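Long-range contact in protein synthesis inhibitor I (Hordeum vulgare, PDB 4FBC), which is a barley protein of the ribosome-inactivating family that binds adenosine monophosphate in a pocket: residues Asp216-Leu221 and Asn253-Leu258. The protein carries 3 engineered substitutions. Sequence-based numbering, arbitrary orientation.
Sequences DLSAAL and NTLGIL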
loop_
_atom_site.group_PDB
_atom_site.type_symbol
_atom_site.label_atom_id
_atom_site.label_comp_id
_atom_site.label_asym_id
_atom_site.label_seq_id
_atom_site.Cartn_x
_atom_site.Cartn_y
_atom_site.Cartn_z
ATOM N N ASP A 216 7.983 -5.477 -10.666
ATOM C CA ASP A 216 8.025 -6.122 -11.979
ATOM C C ASP A 216 6.917 -5.615 -12.905
ATOM O O ASP A 216 7.154 -5.349 -14.076
ATOM C CB ASP A 216 7.884 -7.647 -11.838
ATOM C CG ASP A 216 9.132 -8.312 -11.301
ATOM O OD1 ASP A 216 10.224 -7.701 -11.368
ATOM O OD2 ASP A 216 9.015 -9.464 -10.824
ATOM N N LEU A 217 5.704 -5.489 -12.380
ATOM C CA LEU A 217 4.579 -5.057 -13.209
ATOM C C LEU A 217 4.729 -3.573 -13.544
ATOM O O LEU A 217 4.467 -3.162 -14.668
ATOM C CB LEU A 217 3.237 -5.327 -12.513
ATOM C CG LEU A 217 1.978 -4.989 -13.328
ATOM C CD1 LEU A 217 1.930 -5.741 -14.660
ATOM C CD2 LEU A 217 0.716 -5.277 -12.512
ATOM N N SER A 218 5.157 -2.779 -12.565
ATOM C CA SER A 218 5.380 -1.353 -12.785
ATOM C C SER A 218 6.432 -1.150 -13.870
ATOM O O SER A 218 6.227 -0.391 -14.819
ATOM C CB SER A 218 5.824 -0.663 -11.489
ATOM O OG SER A 218 4.798 -0.709 -10.511
ATOM N N ALA A 219 7.560 -1.845 -13.736
ATOM C CA ALA A 219 8.619 -1.741 -14.736
ATOM C C ALA A 219 8.163 -2.205 -16.123
ATOM O O ALA A 219 8.484 -1.573 -17.121
ATOM C CB ALA A 219 9.852 -2.512 -14.287
ATOM N N ALA A 220 7.417 -3.308 -16.194
ATOM C CA ALA A 220 6.907 -3.788 -17.475
ATOM C C ALA A 220 6.057 -2.761 -18.230
ATOM O O ALA A 220 6.146 -2.642 -19.455
ATOM C CB ALA A 220 6.133 -5.097 -17.290
ATOM N N LEU A 221 5.208 -2.029 -17.514
ATOM C CA LEU A 221 4.424 -0.998 -18.175
ATOM C C LEU A 221 5.278 0.221 -18.539
ATOM O O LEU A 221 5.148 0.757 -19.643
ATOM C CB LEU A 221 3.217 -0.588 -17.322
ATOM C CG LEU A 221 2.226 0.291 -18.073
ATOM C CD1 LEU A 221 1.652 -0.443 -19.294
ATOM C CD2 LEU A 221 1.104 0.705 -17.130
ATOM N N ASN A 253 -5.188 -1.402 -16.480
ATOM C CA ASN A 253 -6.362 -1.724 -15.667
ATOM C C ASN A 253 -6.012 -2.366 -14.329
ATOM O O ASN A 253 -6.810 -2.329 -13.396
ATOM C CB ASN A 253 -7.318 -2.632 -16.443
ATOM C CG ASN A 253 -8.142 -1.871 -17.449
ATOM O OD1 ASN A 253 -8.703 -0.812 -17.136
ATOM N ND2 ASN A 253 -8.221 -2.391 -18.668
ATOM N N THR A 254 -4.818 -2.948 -14.228
ATOM C CA THR A 254 -4.408 -3.647 -13.011
ATOM C C THR A 254 -3.705 -2.740 -11.999
ATOM O O THR A 254 -3.946 -2.847 -10.791
ATOM C CB THR A 254 -3.512 -4.861 -13.346
ATOM O OG1 THR A 254 -4.254 -5.758 -14.184
ATOM C CG2 THR A 254 -3.068 -5.585 -12.069
ATOM N N LEU A 255 -2.861 -1.837 -12.494
ATOM C CA LEU A 255 -2.046 -0.983 -11.630
ATOM C C LEU A 255 -2.862 0.184 -11.064
ATOM O O LEU A 255 -3.419 0.984 -11.815
ATOM C CB LEU A 255 -0.816 -0.463 -12.398
ATOM C CG LEU A 255 0.287 -1.509 -12.624
ATOM C CD1 LEU A 255 1.157 -1.133 -13.811
ATOM C CD2 LEU A 255 1.123 -1.690 -11.363
ATOM N N GLY A 256 -2.935 0.267 -9.739
ATOM C CA GLY A 256 -3.533 1.418 -9.068
ATOM C C GLY A 256 -2.580 2.607 -9.095
ATOM O O GLY A 256 -2.960 3.708 -9.488
ATOM N N ILE A 257 -1.336 2.380 -8.677
ATOM C CA ILE A 257 -0.276 3.391 -8.800
ATOM C C ILE A 257 1.036 2.644 -8.963
ATOM O O ILE A 257 1.240 1.630 -8.310
ATOM C CB ILE A 257 -0.256 4.393 -7.592
ATOM C CG1 ILE A 257 0.835 5.461 -7.785
ATOM C CG2 ILE A 257 -0.126 3.657 -6.240
ATOM C CD1 ILE A 257 0.704 6.654 -6.796
ATOM N N LEU A 258 1.888 3.108 -9.871
ATOM C CA LEU A 258 3.126 2.390 -10.191
ATOM C C LEU A 258 4.237 2.799 -9.231
ATOM O O LEU A 258 4.341 3.963 -8.872
ATOM C CB LEU A 258 3.587 2.693 -11.631
ATOM C CG LEU A 258 2.892 2.033 -12.828
ATOM C CD1 LEU A 258 1.481 2.598 -13.033
ATOM C CD2 LEU A 258 3.711 2.176 -14.105
#
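Leu217 and Leu221, one helical turn apart, both hold CG anti to the backbone N (chi1 -177° and -169°), and Leu255 reaches them with CG anti to its own carbonyl carbon (chi1 -74°). Leu255 slides past both in the opposite direction and touches both: its CD2 lies 3.8 Å from Leu217 CD2, and its CD1 3.8 Å from Leu221 CD2 while also near Leu217 CG. Thr254 CG2 extends the apolar patch, 3.8 Å from Leu217 CD2, while its OG1 bonds back to Gln250 O within helix 248-254. From Leu255 on, the chain is no longer helical and passes close to Ser218, whose OG sits 3.5 Å from Leu258 CA. This buried hydroxyl is hydrogen-bonded to Trp214 O, one turn earlier in helix 214-225, and to Leu259 N. Leu258 CD2 packs against the backbone carbonyl, 3.7 Å from Ser218 O. Trp214 NE1 bonds to Ile257 O, and the backbone of Arg179 bonds to Gly256 and Ile257; both residues line the adenosine monophosphate pocket. Between the two segments the grip is therefore van der Waals, with leucine branches fastening helix 214-225 to the non-helical chain after helix 248-254; the polar tie, Ser218 OG with Leu259 N, comes just past Leu258.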